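Local atomic coordinates of Oxidored_FMN domain-containing protein ([Pseudomonas] geniculata N1, PDB entry 6L6J), a protein that acts as an amine oxidase on 6-hydroxypseudooxynicotine and carries FMN and a [4Fe-4S] cluster as cofactors. Residues Ala47-Gly52 with Lys94-Leu99; Lys81-Leu86 with Lys160-Asp165. All coordinates share one frame; numbering follows the deposited sequence.

Interaction 1: Ala47-Gly52 with Lys94-Leu99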
ATOM      1  N   ALA A  47      -5.312 -10.066 -14.159  1.00 29.37           N
ATOM      2  CA  ALA A  47      -4.108  -9.340 -14.625  1.00 31.41           C
ATOM      3  C   ALA A  47      -2.840  -9.995 -14.049  1.00 31.95           C
ATOM      4  O   ALA A  47      -1.767 -10.003 -14.724  1.00 30.11           O
ATOM      5  CB  ALA A  47      -4.202  -7.885 -14.250  1.00 31.06           C
ATOM      6  N   ARG A  48      -2.943 -10.535 -12.835  1.00 32.67           N
ATOM      7  CA  ARG A  48      -1.780 -11.119 -12.108  1.00 31.29           C
ATOM      8  C   ARG A  48      -1.535 -12.567 -12.577  1.00 28.72           C
ATOM      9  O   ARG A  48      -0.365 -12.968 -12.683  1.00 26.20           O
ATOM     10  CB  ARG A  48      -1.989 -10.898 -10.607  1.00 30.73           C
ATOM     11  CG  ARG A  48      -1.375  -9.584 -10.152  1.00 31.57           C
ATOM     12  CD  ARG A  48      -2.345  -8.636  -9.503  1.00 30.91           C
ATOM     13  NE  ARG A  48      -1.988  -7.252  -9.729  1.00 29.92           N
ATOM     14  CZ  ARG A  48      -2.802  -6.337 -10.231  1.00 33.64           C
ATOM     15  NH1 ARG A  48      -4.035  -6.657 -10.582  1.00 34.75           N
ATOM     16  NH2 ARG A  48      -2.395  -5.082 -10.358  1.00 35.81           N
ATOM     17  N   ALA A  49      -2.584 -13.298 -12.936  1.00 28.62           N
ATOM     18  CA  ALA A  49      -2.463 -14.543 -13.722  1.00 29.85           C
ATOM     19  C   ALA A  49      -1.859 -14.220 -15.113  1.00 28.94           C
ATOM     20  O   ALA A  49      -0.872 -14.854 -15.518  1.00 26.77           O
ATOM     21  CB  ALA A  49      -3.817 -15.217 -13.790  1.00 29.34           C
ATOM     22  N   GLU A  50      -2.406 -13.229 -15.816  1.00 31.99           N
ATOM     23  CA  GLU A  50      -1.903 -12.776 -17.145  1.00 33.56           C
ATOM     24  C   GLU A  50      -0.395 -12.502 -17.027  1.00 32.73           C
ATOM     25  O   GLU A  50       0.327 -12.947 -17.899  1.00 32.96           O
ATOM     26  CB  GLU A  50      -2.716 -11.559 -17.601  1.00 38.65           C
ATOM     27  CG  GLU A  50      -3.098 -11.547 -19.061  1.00 41.43           C
ATOM     28  CD  GLU A  50      -4.191 -10.535 -19.397  1.00 54.87           C
ATOM     29  OE1 GLU A  50      -5.387 -10.760 -18.988  1.00 62.47           O
ATOM     30  OE2 GLU A  50      -3.872  -9.510 -20.083  1.00 57.62           O
ATOM     31  N   GLY A  51       0.060 -11.839 -15.947  1.00 32.96           N
ATOM     32  CA  GLY A  51       1.460 -11.412 -15.707  1.00 30.10           C
ATOM     33  C   GLY A  51       2.423 -12.535 -15.334  1.00 29.52           C
ATOM     34  O   GLY A  51       3.649 -12.313 -15.408  1.00 28.46           O
ATOM     35  N   GLY A  52       1.921 -13.700 -14.929  1.00 28.70           N
ATOM     36  CA  GLY A  52       2.715 -14.943 -14.856  1.00 27.35           C
ATOM     37  C   GLY A  52       2.988 -15.400 -13.437  1.00 27.96           C
ATOM     38  O   GLY A  52       3.896 -16.283 -13.236  1.00 30.71           O
ATOM     39  N   LYS A  94      -7.063 -19.577 -13.143  1.00 28.64           N
ATOM     40  CA  LYS A  94      -6.612 -20.904 -13.661  1.00 29.55           C
ATOM     41  C   LYS A  94      -6.422 -20.857 -15.186  1.00 29.66           C
ATOM     42  O   LYS A  94      -5.691 -21.703 -15.692  1.00 30.70           O
ATOM     43  CB  LYS A  94      -7.580 -22.012 -13.238  1.00 28.38           C
ATOM     44  CG  LYS A  94      -7.561 -22.346 -11.754  1.00 29.29           C
ATOM     45  CD  LYS A  94      -8.251 -23.640 -11.367  1.00 31.78           C
ATOM     46  CE  LYS A  94      -7.501 -24.899 -11.765  1.00 35.75           C
ATOM     47  NZ  LYS A  94      -6.099 -24.953 -11.252  1.00 34.18           N
ATOM     48  N   GLU A  95      -7.056 -19.901 -15.871  1.00 33.49           N
ATOM     49  CA  GLU A  95      -7.032 -19.718 -17.343  1.00 34.42           C
ATOM     50  C   GLU A  95      -5.601 -19.604 -17.840  1.00 32.04           C
ATOM     51  O   GLU A  95      -5.294 -20.259 -18.813  1.00 35.42           O
ATOM     52  CB  GLU A  95      -7.808 -18.470 -17.764  1.00 42.24           C
ATOM     53  CG  GLU A  95      -7.546 -18.076 -19.209  1.00 50.29           C
ATOM     54  CD  GLU A  95      -8.703 -17.465 -19.980  1.00 58.85           C
ATOM     55  OE1 GLU A  95      -9.874 -17.678 -19.565  1.00 68.51           O
ATOM     56  OE2 GLU A  95      -8.429 -16.782 -21.009  1.00 62.19           O
ATOM     57  N   HIS A  96      -4.757 -18.795 -17.209  1.00 35.22           N
ATOM     58  CA  HIS A  96      -3.324 -18.650 -17.611  1.00 35.18           C
ATOM     59  C   HIS A  96      -2.417 -19.600 -16.813  1.00 31.83           C
ATOM     60  O   HIS A  96      -1.203 -19.419 -16.840  1.00 30.82           O
ATOM     61  CB  HIS A  96      -2.879 -17.200 -17.488  1.00 37.15           C
ATOM     62  CG  HIS A  96      -3.802 -16.202 -18.104  1.00 37.44           C
ATOM     63  ND1 HIS A  96      -3.685 -15.809 -19.412  1.00 38.51           N
ATOM     64  CD2 HIS A  96      -4.787 -15.444 -17.570  1.00 41.42           C
ATOM     65  CE1 HIS A  96      -4.583 -14.878 -19.686  1.00 39.10           C
ATOM     66  NE2 HIS A  96      -5.271 -14.630 -18.571  1.00 41.76           N
ATOM     67  N   GLY A  97      -2.995 -20.605 -16.156  1.00 32.41           N
ATOM     68  CA  GLY A  97      -2.260 -21.710 -15.506  1.00 33.16           C
ATOM     69  C   GLY A  97      -1.620 -21.330 -14.181  1.00 32.63           C
ATOM     70  O   GLY A  97      -0.739 -22.078 -13.727  1.00 33.31           O
ATOM     71  N   ALA A  98      -2.006 -20.190 -13.605  1.00 31.51           N
ATOM     72  CA  ALA A  98      -1.810 -19.865 -12.176  1.00 29.66           C
ATOM     73  C   ALA A  98      -2.691 -20.806 -11.348  1.00 28.59           C
ATOM     74  O   ALA A  98      -3.763 -21.218 -11.841  1.00 25.37           O
ATOM     75  CB  ALA A  98      -2.171 -18.425 -11.908  1.00 29.36           C
ATOM     76  N   LEU A  99      -2.258 -21.146 -10.133  1.00 28.75           N
ATOM     77  CA  LEU A  99      -3.151 -21.764  -9.117  1.00 27.48           C
ATOM     78  C   LEU A  99      -3.992 -20.643  -8.485  1.00 28.87           C
ATOM     79  O   LEU A  99      -3.665 -19.441  -8.641  1.00 27.45           O
ATOM     80  CB  LEU A  99      -2.343 -22.485  -8.037  1.00 27.14           C
ATOM     81  CG  LEU A  99      -1.426 -23.619  -8.486  1.00 28.53           C
ATOM     82  CD1 LEU A  99      -1.007 -24.454  -7.281  1.00 27.26           C
ATOM     83  CD2 LEU A  99      -2.085 -24.514  -9.536  1.00 28.13           C
TER

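Interaction 2: Lys81-Leu86 with Lys160-Asp165. With SO4 (sulfate ion), chain G.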
ATOM      1  N   LYS A  81     -24.477 -19.670  -2.180  1.00 29.74           N
ATOM      2  CA  LYS A  81     -24.799 -18.695  -3.255  1.00 31.83           C
ATOM      3  C   LYS A  81     -23.518 -17.986  -3.698  1.00 31.35           C
ATOM      4  O   LYS A  81     -23.526 -17.434  -4.815  1.00 28.24           O
ATOM      5  CB  LYS A  81     -25.868 -17.691  -2.806  1.00 38.00           C
ATOM      6  CG  LYS A  81     -25.437 -16.547  -1.882  1.00 40.25           C
ATOM      7  CD  LYS A  81     -26.641 -15.699  -1.426  1.00 44.94           C
ATOM      8  CE  LYS A  81     -26.292 -14.343  -0.835  1.00 51.63           C
ATOM      9  NZ  LYS A  81     -26.357 -14.330   0.656  1.00 54.89           N
ATOM     10  N   TYR A  82     -22.463 -18.027  -2.868  1.00 32.52           N
ATOM     11  CA  TYR A  82     -21.161 -17.347  -3.125  1.00 33.09           C
ATOM     12  C   TYR A  82     -20.230 -18.228  -3.993  1.00 34.06           C
ATOM     13  O   TYR A  82     -19.249 -17.662  -4.579  1.00 32.53           O
ATOM     14  CB  TYR A  82     -20.521 -16.906  -1.805  1.00 31.71           C
ATOM     15  CG  TYR A  82     -21.332 -15.930  -0.997  1.00 31.95           C
ATOM     16  CD1 TYR A  82     -21.714 -14.693  -1.509  1.00 32.57           C
ATOM     17  CD2 TYR A  82     -21.721 -16.238   0.299  1.00 33.04           C
ATOM     18  CE1 TYR A  82     -22.469 -13.797  -0.756  1.00 31.86           C
ATOM     19  CE2 TYR A  82     -22.484 -15.362   1.056  1.00 30.39           C
ATOM     20  CZ  TYR A  82     -22.871 -14.147   0.523  1.00 31.76           C
ATOM     21  OH  TYR A  82     -23.626 -13.308   1.301  1.00 36.49           O
ATOM     22  N   ILE A  83     -20.545 -19.531  -4.147  1.00 33.22           N
ATOM     23  CA  ILE A  83     -19.698 -20.527  -4.877  1.00 33.66           C
ATOM     24  C   ILE A  83     -19.550 -20.117  -6.349  1.00 35.93           C
ATOM     25  O   ILE A  83     -18.418 -20.016  -6.797  1.00 40.82           O
ATOM     26  CB  ILE A  83     -20.248 -21.964  -4.761  1.00 31.70           C
ATOM     27  CG1 ILE A  83     -20.182 -22.484  -3.324  1.00 32.24           C
ATOM     28  CG2 ILE A  83     -19.523 -22.892  -5.732  1.00 29.06           C
ATOM     29  CD1 ILE A  83     -20.766 -23.858  -3.138  1.00 31.02           C
ATOM     30  N   GLU A  84     -20.651 -19.929  -7.071  1.00 38.94           N
ATOM     31  CA  GLU A  84     -20.626 -19.646  -8.531  1.00 43.66           C
ATOM     32  C   GLU A  84     -19.935 -18.301  -8.761  1.00 42.30           C
ATOM     33  O   GLU A  84     -19.040 -18.203  -9.596  1.00 40.05           O
ATOM     34  CB  GLU A  84     -22.035 -19.725  -9.136  1.00 47.20           C
ATOM     35  CG  GLU A  84     -22.050 -20.166 -10.593  1.00 52.37           C
ATOM     36  CD  GLU A  84     -21.537 -19.135 -11.611  1.00 63.90           C
ATOM     37  OE1 GLU A  84     -20.345 -19.279 -12.075  1.00 56.91           O
ATOM     38  OE2 GLU A  84     -22.333 -18.198 -11.983  1.00 58.49           O
ATOM     39  N   PRO A  85     -20.308 -17.218  -8.040  1.00 41.57           N
ATOM     40  CA  PRO A  85     -19.566 -15.953  -8.108  1.00 39.34           C
ATOM     41  C   PRO A  85     -18.038 -16.086  -7.980  1.00 38.86           C
ATOM     42  O   PRO A  85     -17.325 -15.469  -8.772  1.00 40.76           O
ATOM     43  CB  PRO A  85     -20.129 -15.158  -6.918  1.00 40.04           C
ATOM     44  CG  PRO A  85     -21.552 -15.653  -6.783  1.00 40.75           C
ATOM     45  CD  PRO A  85     -21.487 -17.127  -7.159  1.00 42.38           C
ATOM     46  N   LEU A  86     -17.556 -16.887  -7.026  1.00 34.98           N
ATOM     47  CA  LEU A  86     -16.092 -17.051  -6.796  1.00 35.24           C
ATOM     48  C   LEU A  86     -15.469 -17.983  -7.840  1.00 33.42           C
ATOM     49  O   LEU A  86     -14.260 -17.820  -8.105  1.00 38.51           O
ATOM     50  CB  LEU A  86     -15.829 -17.563  -5.378  1.00 35.62           C
ATOM     51  CG  LEU A  86     -16.096 -16.576  -4.240  1.00 33.26           C
ATOM     52  CD1 LEU A  86     -15.699 -17.190  -2.918  1.00 34.88           C
ATOM     53  CD2 LEU A  86     -15.371 -15.255  -4.443  1.00 32.33           C
ATOM     54  N   LYS A 160     -13.592 -25.825  -2.428  1.00 31.95           N
ATOM     55  CA  LYS A 160     -13.279 -26.975  -3.329  1.00 33.69           C
ATOM     56  C   LYS A 160     -14.226 -26.916  -4.534  1.00 31.05           C
ATOM     57  O   LYS A 160     -13.726 -26.859  -5.652  1.00 28.23           O
ATOM     58  CB  LYS A 160     -13.410 -28.308  -2.580  1.00 35.41           C
ATOM     59  CG  LYS A 160     -12.619 -29.475  -3.152  1.00 35.20           C
ATOM     60  CD  LYS A 160     -13.175 -30.813  -2.700  1.00 39.87           C
ATOM     61  CE  LYS A 160     -12.143 -31.898  -2.477  1.00 40.31           C
ATOM     62  NZ  LYS A 160     -12.095 -32.837  -3.617  1.00 37.76           N
ATOM     63  N   ARG A 161     -15.535 -26.835  -4.273  1.00 33.08           N
ATOM     64  CA  ARG A 161     -16.627 -26.770  -5.279  1.00 35.21           C
ATOM     65  C   ARG A 161     -16.405 -25.587  -6.230  1.00 33.79           C
ATOM     66  O   ARG A 161     -16.775 -25.690  -7.395  1.00 35.74           O
ATOM     67  CB  ARG A 161     -17.986 -26.649  -4.584  1.00 39.18           C
ATOM     68  CG  ARG A 161     -18.452 -27.900  -3.843  1.00 44.56           C
ATOM     69  CD  ARG A 161     -19.982 -28.003  -3.794  1.00 50.98           C
ATOM     70  NE  ARG A 161     -20.535 -27.863  -5.149  1.00 59.43           N
ATOM     71  CZ  ARG A 161     -21.657 -27.207  -5.494  1.00 60.77           C
ATOM     72  NH1 ARG A 161     -22.416 -26.625  -4.570  1.00 53.16           N
ATOM     73  NH2 ARG A 161     -22.006 -27.142  -6.778  1.00 57.23           N
ATOM     74  N   ALA A 162     -15.839 -24.492  -5.739  1.00 32.24           N
ATOM     75  CA  ALA A 162     -15.541 -23.270  -6.516  1.00 30.88           C
ATOM     76  C   ALA A 162     -14.335 -23.510  -7.450  1.00 30.36           C
ATOM     77  O   ALA A 162     -14.218 -22.835  -8.505  1.00 28.66           O
ATOM     78  CB  ALA A 162     -15.306 -22.141  -5.532  1.00 30.96           C
ATOM     79  N   GLY A 163     -13.441 -24.418  -7.057  1.00 30.51           N
ATOM     80  CA  GLY A 163     -12.285 -24.869  -7.856  1.00 33.25           C
ATOM     81  C   GLY A 163     -10.946 -24.316  -7.394  1.00 33.09           C
ATOM     82  O   GLY A 163      -9.974 -24.434  -8.175  1.00 32.48           O
ATOM     83  N   PHE A 164     -10.901 -23.717  -6.200  1.00 31.97           N
ATOM     84  CA  PHE A 164      -9.660 -23.239  -5.545  1.00 33.01           C
ATOM     85  C   PHE A 164      -8.711 -24.441  -5.380  1.00 32.86           C
ATOM     86  O   PHE A 164      -9.135 -25.566  -5.013  1.00 30.08           O
ATOM     87  CB  PHE A 164      -9.983 -22.529  -4.215  1.00 35.72           C
ATOM     88  CG  PHE A 164     -10.666 -21.181  -4.332  1.00 34.65           C
ATOM     89  CD1 PHE A 164      -9.963 -20.054  -4.739  1.00 32.91           C
ATOM     90  CD2 PHE A 164     -12.019 -21.035  -4.048  1.00 34.92           C
ATOM     91  CE1 PHE A 164     -10.593 -18.824  -4.859  1.00 31.17           C
ATOM     92  CE2 PHE A 164     -12.645 -19.800  -4.168  1.00 33.37           C
ATOM     93  CZ  PHE A 164     -11.931 -18.696  -4.561  1.00 31.30           C
ATOM     94  N   ASP A 165      -7.431 -24.203  -5.641  1.00 34.69           N
ATOM     95  CA  ASP A 165      -6.348 -25.221  -5.572  1.00 34.62           C
ATOM     96  C   ASP A 165      -5.751 -25.256  -4.169  1.00 34.30           C
ATOM     97  O   ASP A 165      -5.247 -26.342  -3.765  1.00 33.29           O
ATOM     98  CB  ASP A 165      -5.260 -24.916  -6.606  1.00 32.87           C
ATOM     99  CG  ASP A 165      -5.819 -24.851  -8.013  1.00 34.21           C
ATOM    100  OD1 ASP A 165      -6.258 -25.913  -8.534  1.00 32.19           O
ATOM    101  OD2 ASP A 165      -5.848 -23.733  -8.563  1.00 36.56           O
TER
HETATM  102  S   SO4 G 706     -26.516 -10.074   1.848  1.00 86.91           S
HETATM  103  O1  SO4 G 706     -26.319 -11.100   0.836  1.00 71.75           O
HETATM  104  O2  SO4 G 706     -27.916  -9.954   2.158  1.00 86.16           O
HETATM  105  O3  SO4 G 706     -25.797 -10.410   3.046  1.00 80.40           O
HETATM  106  O4  SO4 G 706     -26.039  -8.809   1.357  1.00 89.58           O

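Interaction 1: Ala47-Gly52 with Lys94-Leu99
His96 lays its imidazole against the last turn of helix 38-51, where Ala49 and Glu50 receive it. The CA of Glu50 sits 3.9 Å from the ring centroid and only 8° off the ring normal, a CH-pi contact over one face; Glu95 CG covers the opposite face, so the imidazole is sandwiched between the helix and its own neighbour in sequence. A chi1 of -48°, with CG anti to the carbonyl carbon, sets the His96 ring over the Glu50 backbone. The extended Glu50 side chain crosses the imidazole at a slant, its CG 3.7 Å from His96 CE1. The carboxylate, tilted 46° to the imidazole, makes no hydrogen bond to it, and its ion pairs with Lys46 and Lys380 are long and weak. Ala49 touches both His96 and Ala98: its CB lies 3.9 Å from His96 CD2 and 4.1 Å from Ala98 CB, while its carbonyl O approaches His96 CB. The contact thus rests on van der Waals and CH-pi packing, with no hydrogen bond joining the two segments. Both backbones turn here: a Schellman motif ends the helix at Gly52, and a type I turn from Lys94 to Gly97 is closed by Gly97 N to Lys94 O (2.9 Å). These are two successive helix-to-strand connections of the TIM barrel, leading into strands 55-62 and 99-105.

Interaction 2: Lys81-Leu86 with Lys160-Asp165
Ile83 and Ala162 bring their backbones closest, with CA atoms 5.2 Å apart, where the beginning of helix 83-94 meets the end of helix 142-162, two successive outer helices of the TIM barrel. Ala162 CB lies 4.0 Å from the Ile83 carbonyl O, while Ile83 CG2, anti to the backbone N, lies alongside the Ala162 backbone. The other branch of Ile83 runs out to Arg161: the two side chains cross at about a right angle, and CD1 reaches guanidinium NH1 at 3.5 Å. On the inner side Leu86 CB rests 4.1 Å from CE2 of Phe164, whose ring also packs on Leu58 and Val102 of the barrel strands. Gly163, in a Schellman motif, ends the second helix just before that ring. Away from this helix contact, Tyr82 OH binds both Lys81 NZ and Arg76 NH1. A phenylalanine in place of Tyr82 would probably leave these two cationic groups without their shared hydroxyl and freer to move. Both also hold a sulfate, probably from the crystallisation liquor. The Lys81 chain, bent at its end, carries CG over one face of the Tyr82 ring and places NZ 3.0 Å from Tyr82 OH and 3.2 Å from sulfate O1.

Helix 83-94 ties the two contacts together: its beginning takes part in interaction 2, and the turn leaving its end takes part in interaction 1. Their centres are about 17 Å apart, and their segments alternate along the chain. They meet directly where Lys94 NZ forms a 2.9 Å salt bridge with Asp165 OD1; the other carboxylate oxygen, OD2, accepts a hydrogen bond from Ala100 N and packs against Leu99 CA at 3.4 Å. Asp165, just before strand 166-171, thus ties the end of helix 83-94 to the start of strand 99-105. Interaction 1 lies away from the cofactor sites, whereas the Phe164 side chain of interaction 2 is about 9 Å from that of FMN-binding Glu103 and about 13 Å from FMN itself.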